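Local coordinates for protein activating signal cointegrator 1 complex subunit 2 (Homo sapiens, PDB 6YXQ) that binds polyubiquitin chains and, as part of the ASCC complex, recruits ASCC3 and ALKBH3 to sites of DNA damage, at residues Leu336-Glu341 and Gln348-Glu353; Phe131-Met134 and Lys138-Lys141. All coordinates share one frame; numbering follows the deposited sequence.

Interaction 1: Leu336-Glu341 and Gln348-Glu353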
ATOM      1  N   LEU B 336       6.735  30.914  -3.890  1.00 74.07           N
ATOM      2  CA  LEU B 336       5.492  31.586  -4.240  1.00 62.38           C
ATOM      3  C   LEU B 336       4.540  31.604  -3.057  1.00 72.22           C
ATOM      4  O   LEU B 336       4.022  32.662  -2.687  1.00 78.82           O
ATOM      5  CB  LEU B 336       4.854  30.903  -5.446  1.00 62.17           C
ATOM      6  CG  LEU B 336       5.649  31.004  -6.743  1.00 52.56           C
ATOM      7  CD1 LEU B 336       4.911  30.297  -7.859  1.00 70.92           C
ATOM      8  CD2 LEU B 336       5.864  32.452  -7.088  1.00 51.70           C
ATOM      9  N   LEU B 337       4.305  30.436  -2.454  1.00 73.28           N
ATOM     10  CA  LEU B 337       3.446  30.361  -1.276  1.00 64.70           C
ATOM     11  C   LEU B 337       3.944  31.240  -0.138  1.00 64.85           C
ATOM     12  O   LEU B 337       3.122  31.959   0.456  1.00 69.34           O
ATOM     13  CB  LEU B 337       3.298  28.896  -0.854  1.00 68.29           C
ATOM     14  CG  LEU B 337       2.794  28.521   0.541  1.00 68.02           C
ATOM     15  CD1 LEU B 337       1.490  29.212   0.892  1.00 73.71           C
ATOM     16  CD2 LEU B 337       2.633  27.018   0.610  1.00 53.33           C
ATOM     17  N   PRO B 338       5.237  31.249   0.218  1.00 61.74           N
ATOM     18  CA  PRO B 338       5.688  32.160   1.288  1.00 65.30           C
ATOM     19  C   PRO B 338       5.451  33.627   0.992  1.00 73.69           C
ATOM     20  O   PRO B 338       5.283  34.418   1.928  1.00 87.96           O
ATOM     21  CB  PRO B 338       7.188  31.857   1.394  1.00 61.38           C
ATOM     22  CG  PRO B 338       7.327  30.484   0.879  1.00 69.39           C
ATOM     23  CD  PRO B 338       6.322  30.350  -0.214  1.00 57.95           C
ATOM     24  N   ILE B 339       5.442  34.016  -0.281  1.00 76.48           N
ATOM     25  CA  ILE B 339       5.219  35.412  -0.643  1.00 76.92           C
ATOM     26  C   ILE B 339       3.749  35.784  -0.476  1.00 89.44           C
ATOM     27  O   ILE B 339       3.417  36.855   0.049  1.00102.80           O
ATOM     28  CB  ILE B 339       5.698  35.660  -2.082  1.00 73.60           C
ATOM     29  CG1 ILE B 339       7.218  35.737  -2.140  1.00 81.40           C
ATOM     30  CG2 ILE B 339       5.092  36.912  -2.628  1.00 71.10           C
ATOM     31  CD1 ILE B 339       7.747  35.757  -3.551  1.00 63.39           C
ATOM     32  N   LEU B 340       2.846  34.910  -0.936  1.00 84.44           N
ATOM     33  CA  LEU B 340       1.413  35.180  -0.848  1.00 93.07           C
ATOM     34  C   LEU B 340       0.961  35.333   0.597  1.00113.46           C
ATOM     35  O   LEU B 340       0.266  36.295   0.942  1.00120.28           O
ATOM     36  CB  LEU B 340       0.632  34.063  -1.538  1.00 89.44           C
ATOM     37  CG  LEU B 340      -0.880  34.229  -1.678  1.00 93.12           C
ATOM     38  CD1 LEU B 340      -1.195  35.185  -2.817  1.00107.44           C
ATOM     39  CD2 LEU B 340      -1.540  32.880  -1.903  1.00 78.93           C
ATOM     40  N   GLU B 341       1.332  34.386   1.449  1.00116.34           N
ATOM     41  CA  GLU B 341       1.132  34.524   2.881  1.00108.66           C
ATOM     42  C   GLU B 341       2.128  35.535   3.453  1.00121.66           C
ATOM     43  O   GLU B 341       3.096  35.930   2.793  1.00121.41           O
ATOM     44  CB  GLU B 341       1.312  33.172   3.566  1.00 97.21           C
ATOM     45  CG  GLU B 341       0.288  32.123   3.177  1.00105.71           C
ATOM     46  CD  GLU B 341       0.585  30.772   3.802  1.00130.91           C
ATOM     47  OE1 GLU B 341      -0.372  30.003   4.039  1.00126.31           O
ATOM     48  OE2 GLU B 341       1.777  30.477   4.050  1.00142.45           O
ATOM     49  N   GLN B 348      12.445  39.447  -0.201  1.00 91.99           N
ATOM     50  CA  GLN B 348      13.551  39.531  -1.150  1.00 87.30           C
ATOM     51  C   GLN B 348      14.256  38.188  -1.305  1.00 85.50           C
ATOM     52  O   GLN B 348      14.566  37.761  -2.423  1.00 80.75           O
ATOM     53  CB  GLN B 348      14.530  40.613  -0.707  1.00 79.08           C
ATOM     54  CG  GLN B 348      14.082  41.999  -1.084  1.00 87.64           C
ATOM     55  CD  GLN B 348      13.780  42.110  -2.561  1.00 94.08           C
ATOM     56  OE1 GLN B 348      12.725  42.611  -2.955  1.00 96.75           O
ATOM     57  NE2 GLN B 348      14.709  41.639  -3.393  1.00 80.48           N
ATOM     58  N   GLY B 349      14.510  37.502  -0.188  1.00 80.37           N
ATOM     59  CA  GLY B 349      15.178  36.215  -0.261  1.00 69.06           C
ATOM     60  C   GLY B 349      14.388  35.191  -1.050  1.00 83.08           C
ATOM     61  O   GLY B 349      14.955  34.426  -1.833  1.00 93.86           O
ATOM     62  N   PHE B 350      13.064  35.164  -0.854  1.00 81.44           N
ATOM     63  CA  PHE B 350      12.196  34.308  -1.661  1.00 78.27           C
ATOM     64  C   PHE B 350      12.306  34.655  -3.141  1.00 73.75           C
ATOM     65  O   PHE B 350      12.481  33.774  -3.998  1.00 77.00           O
ATOM     66  CB  PHE B 350      10.747  34.458  -1.198  1.00 80.13           C
ATOM     67  CG  PHE B 350      10.505  34.027   0.218  1.00 85.50           C
ATOM     68  CD1 PHE B 350      10.899  32.774   0.651  1.00 91.64           C
ATOM     69  CD2 PHE B 350       9.866  34.872   1.112  1.00 94.23           C
ATOM     70  CE1 PHE B 350      10.667  32.372   1.955  1.00105.90           C
ATOM     71  CE2 PHE B 350       9.631  34.477   2.414  1.00100.26           C
ATOM     72  CZ  PHE B 350      10.033  33.227   2.838  1.00103.68           C
ATOM     73  N   ILE B 351      12.191  35.949  -3.451  1.00 65.70           N
ATOM     74  CA  ILE B 351      12.346  36.436  -4.818  1.00 59.69           C
ATOM     75  C   ILE B 351      13.706  36.035  -5.376  1.00 70.42           C
ATOM     76  O   ILE B 351      13.820  35.564  -6.520  1.00 62.82           O
ATOM     77  CB  ILE B 351      12.155  37.961  -4.852  1.00 62.38           C
ATOM     78  CG1 ILE B 351      10.699  38.318  -4.547  1.00 71.45           C
ATOM     79  CG2 ILE B 351      12.588  38.523  -6.190  1.00 71.12           C
ATOM     80  CD1 ILE B 351      10.440  39.806  -4.429  1.00 63.68           C
ATOM     81  N   GLU B 352      14.761  36.225  -4.581  1.00 69.27           N
ATOM     82  CA  GLU B 352      16.097  35.916  -5.072  1.00 73.52           C
ATOM     83  C   GLU B 352      16.253  34.426  -5.325  1.00 72.11           C
ATOM     84  O   GLU B 352      16.926  34.023  -6.278  1.00 69.30           O
ATOM     85  CB  GLU B 352      17.162  36.414  -4.092  1.00 76.06           C
ATOM     86  CG  GLU B 352      17.326  37.938  -4.034  1.00 75.28           C
ATOM     87  CD  GLU B 352      17.447  38.596  -5.401  1.00 82.81           C
ATOM     88  OE1 GLU B 352      18.069  38.009  -6.313  1.00 85.07           O
ATOM     89  OE2 GLU B 352      16.911  39.714  -5.562  1.00 80.35           O
ATOM     90  N   GLU B 353      15.627  33.590  -4.493  1.00 67.45           N
ATOM     91  CA  GLU B 353      15.711  32.152  -4.711  1.00 61.83           C
ATOM     92  C   GLU B 353      15.041  31.768  -6.024  1.00 68.40           C
ATOM     93  O   GLU B 353      15.588  30.979  -6.805  1.00 76.80           O
ATOM     94  CB  GLU B 353      15.088  31.398  -3.540  1.00 49.16           C
ATOM     95  CG  GLU B 353      15.080  29.896  -3.752  1.00 54.41           C
ATOM     96  CD  GLU B 353      15.295  29.114  -2.477  1.00 80.79           C
ATOM     97  OE1 GLU B 353      15.919  28.031  -2.552  1.00 81.44           O
ATOM     98  OE2 GLU B 353      14.834  29.575  -1.409  1.00 96.57           O
TER
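Pro338 lies on one face of the Phe350 ring: its CB sits 3.5 Å from the ring centroid and 15° off the ring normal, a CH-pi contact displaced toward the rim. The approach is over the CZ and CE1 side of the ring, and Pro338 CG follows at 4.0 Å from Phe350 CE1. Ile339 CG1 comes to the same phenylalanine obliquely, and its nearest atom there is the stem of the side chain, Phe350 CB, at 3.9 Å. Beside the backbone N and anti to the carbonyl carbon (chi1 -63°), Phe350 CG carries the ring out to the proline, while CB stays close to Ile339. These residues pack next to the turn of an antiparallel helical hairpin, in which the last turn of helix 306-340 packs on the first turn of helix 348-359. The two segment axes run at 154° to each other and approach to 9.5 Å. Pro338 has no N-H to give to the turn before it, and helix 306-340 is kinked at this point, just before its end; the same ring that breaks the bonding pattern supplies the surface for the aromatic face. An alanine in place of Phe350 would probably leave Pro338 CB without the ring face it lies on and open a gap there, though the CB that Ile339 touches would remain. The buried, apolar pair Ile339 and Ile351 meets through Ile339 CD1 and Ile351 CG1, at 4.0 Å, the two side chains crossing at about a right angle. Ile339 also packs on Leu384 and Ala387 of helix 377-387, and Ile351 touches Ser388, which brings a third helix and its end against the hairpin.

Interaction 2: Phe131-Met134 and Lys138-Lys141; sequences FLRM and KESK
Arg133 and Glu139 meet in a side-on, two-pronged salt bridge. Arg133 CG is anti to the backbone N (chi1 -155°), and the chain is extended from there to NE, which brings NE and NH2 to the Glu139 carboxylate. Glu139 meets it at an oblique angle, in a similar shape: its CG too is anti to the backbone N, its chain stretched beyond, and its carboxylate delivered to the NE edge of the arginine. Arg133 NE bonds to Glu139 OE2 at 2.9 Å and nearly straight, with an N-H...O angle of 167°; OE2 lies close to the guanidinium plane but is itself met on its syn side from somewhat out of the carboxylate plane. Arg133 NH2 bonds to Glu139 OE1, also at 2.9 Å, through the syn lone pair; this bond is more bent, with OE1 tilted from the guanidinium plane. The two planes are turned 54° apart, so the pairing is twisted. A water sits 2.6 Å from Glu139 OE2 and 3.1 Å from Arg133 O, between carboxylate and helix backbone. NH2 has a second acceptor in Leu76 O, and the guanidinium makes a cation-pi contact with Phe81; both probably help fix its orientation. Phe167 of the ASCC3 chain packs on Arg133 and Glu139, so this bidentate bridge from helix 114-135 to the following loop forms part of the ASCC2-ASCC3 interface.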
ATOM      1  N   PHE B 131      -2.405   1.378   8.765  1.00 73.34           N
ATOM      2  CA  PHE B 131      -1.474   2.498   8.810  1.00 70.62           C
ATOM      3  C   PHE B 131      -2.125   3.744   9.394  1.00 71.82           C
ATOM      4  O   PHE B 131      -1.451   4.525  10.074  1.00 81.81           O
ATOM      5  CB  PHE B 131      -0.885   2.749   7.423  1.00 62.55           C
ATOM      6  CG  PHE B 131       0.304   1.891   7.141  1.00 58.80           C
ATOM      7  CD1 PHE B 131       1.536   2.195   7.703  1.00 64.58           C
ATOM      8  CD2 PHE B 131       0.183   0.737   6.382  1.00 58.03           C
ATOM      9  CE1 PHE B 131       2.639   1.384   7.478  1.00 77.09           C
ATOM     10  CE2 PHE B 131       1.285  -0.084   6.155  1.00 64.12           C
ATOM     11  CZ  PHE B 131       2.513   0.241   6.702  1.00 68.63           C
ATOM     12  N   LEU B 132      -3.430   3.928   9.181  1.00 68.99           N
ATOM     13  CA  LEU B 132      -4.143   5.006   9.864  1.00 71.63           C
ATOM     14  C   LEU B 132      -4.070   4.839  11.377  1.00 82.66           C
ATOM     15  O   LEU B 132      -3.806   5.802  12.115  1.00 87.55           O
ATOM     16  CB  LEU B 132      -5.600   5.037   9.415  1.00 59.24           C
ATOM     17  CG  LEU B 132      -6.293   6.398   9.390  1.00 60.24           C
ATOM     18  CD1 LEU B 132      -7.641   6.222   8.752  1.00 75.51           C
ATOM     19  CD2 LEU B 132      -6.441   7.017  10.769  1.00 73.33           C
ATOM     20  N   ARG B 133      -4.342   3.625  11.859  1.00 73.92           N
ATOM     21  CA  ARG B 133      -4.305   3.390  13.297  1.00 78.63           C
ATOM     22  C   ARG B 133      -2.944   3.741  13.872  1.00 82.74           C
ATOM     23  O   ARG B 133      -2.854   4.372  14.931  1.00 84.66           O
ATOM     24  CB  ARG B 133      -4.659   1.940  13.619  1.00 80.57           C
ATOM     25  CG  ARG B 133      -5.221   1.786  15.013  1.00 90.05           C
ATOM     26  CD  ARG B 133      -5.845   0.429  15.240  1.00 88.06           C
ATOM     27  NE  ARG B 133      -6.487   0.378  16.548  1.00 84.75           N
ATOM     28  CZ  ARG B 133      -6.936  -0.733  17.117  1.00 86.67           C
ATOM     29  NH1 ARG B 133      -6.812  -1.896  16.490  1.00 91.19           N
ATOM     30  NH2 ARG B 133      -7.507  -0.680  18.311  1.00 83.90           N
HETATM   31  N   MSE B 134      -1.878   3.357  13.180  1.00 78.26           N
HETATM   32  CA  MSE B 134      -0.539   3.622  13.706  1.00 75.55           C
HETATM   33  C   MSE B 134      -0.107   5.078  13.552  1.00 83.78           C
HETATM   34  O   MSE B 134       0.716   5.571  14.320  1.00 83.01           O
HETATM   35  CB  MSE B 134       0.480   2.715  13.041  1.00 68.37           C
HETATM   36  CG  MSE B 134       0.232   1.251  13.273  1.00 94.07           C
HETATM   37 SE   MSE B 134       1.714   0.191  12.588  1.00120.38          SE
HETATM   38  CE  MSE B 134       1.268   0.144  10.717  1.00 91.07           C
ATOM     39  N   LYS B 138      -3.938   9.496  19.045  1.00103.29           N
ATOM     40  CA  LYS B 138      -5.088   9.741  19.911  1.00101.77           C
ATOM     41  C   LYS B 138      -6.285   8.983  19.324  1.00105.43           C
ATOM     42  O   LYS B 138      -7.173   9.594  18.724  1.00103.94           O
ATOM     43  CB  LYS B 138      -5.382  11.242  20.027  1.00 97.87           C
ATOM     44  CG  LYS B 138      -4.198  12.109  20.455  1.00120.79           C
ATOM     45  CD  LYS B 138      -3.812  11.835  21.896  1.00138.43           C
ATOM     46  CE  LYS B 138      -2.818  12.831  22.480  1.00140.76           C
ATOM     47  NZ  LYS B 138      -3.414  13.603  23.609  1.00132.03           N
ATOM     48  N   GLU B 139      -6.299   7.653  19.486  1.00103.13           N
ATOM     49  CA  GLU B 139      -7.405   6.861  18.950  1.00 89.97           C
ATOM     50  C   GLU B 139      -8.742   7.343  19.503  1.00103.52           C
ATOM     51  O   GLU B 139      -9.721   7.459  18.755  1.00109.04           O
ATOM     52  CB  GLU B 139      -7.197   5.373  19.243  1.00 91.69           C
ATOM     53  CG  GLU B 139      -8.126   4.455  18.444  1.00 97.71           C
ATOM     54  CD  GLU B 139      -7.599   3.030  18.297  1.00 98.60           C
ATOM     55  OE1 GLU B 139      -8.407   2.082  18.396  1.00 96.10           O
ATOM     56  OE2 GLU B 139      -6.384   2.857  18.071  1.00 97.74           O
ATOM     57  N   SER B 140      -8.800   7.628  20.809  1.00115.75           N
ATOM     58  CA  SER B 140      -9.882   8.401  21.419  1.00126.08           C
ATOM     59  C   SER B 140      -9.513   8.702  22.871  1.00128.94           C
ATOM     60  O   SER B 140      -8.430   8.346  23.345  1.00126.76           O
ATOM     61  CB  SER B 140     -11.236   7.689  21.335  1.00132.96           C
ATOM     62  OG  SER B 140     -11.223   6.450  22.017  1.00136.03           O
ATOM     63  N   LYS B 141     -10.467   9.321  23.585  1.00137.10           N
ATOM     64  CA  LYS B 141     -10.186  10.006  24.850  1.00139.51           C
ATOM     65  C   LYS B 141      -9.462   9.111  25.851  1.00127.32           C
ATOM     66  O   LYS B 141      -8.542   9.561  26.545  1.00121.85           O
ATOM     67  CB  LYS B 141     -11.491  10.527  25.458  1.00144.17           C
ATOM     68  CG  LYS B 141     -12.457  11.144  24.449  1.00146.98           C
ATOM     69  CD  LYS B 141     -13.906  11.009  24.912  1.00144.48           C
ATOM     70  CE  LYS B 141     -14.887  11.119  23.749  1.00135.17           C
ATOM     71  NZ  LYS B 141     -15.916  10.037  23.775  1.00126.66           N
TER
HETATM   72  O   HOH W   1      -4.240   4.247  17.747  1.00 95.44           O

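How the interactions relate
Going from the N terminus of this largely helical, N-terminal part of ASCC2, interaction 2 comes first: the end of helix 114-135 is joined to the loop that follows it, closing a short span of three residues ahead of helix 147-156. The chain then runs through several more helices before interaction 1, where helix 306-340 turns through a seven-residue connection (341-347) into helix 348-359. The two are in series, neither enclosing nor crossing the other, with centres about 36 Å apart and nearest atoms about 24 Å apart. Both are local closures after a helix, one polar and beside ASCC3, the other apolar and against helix 377-387 with no other chain touching it.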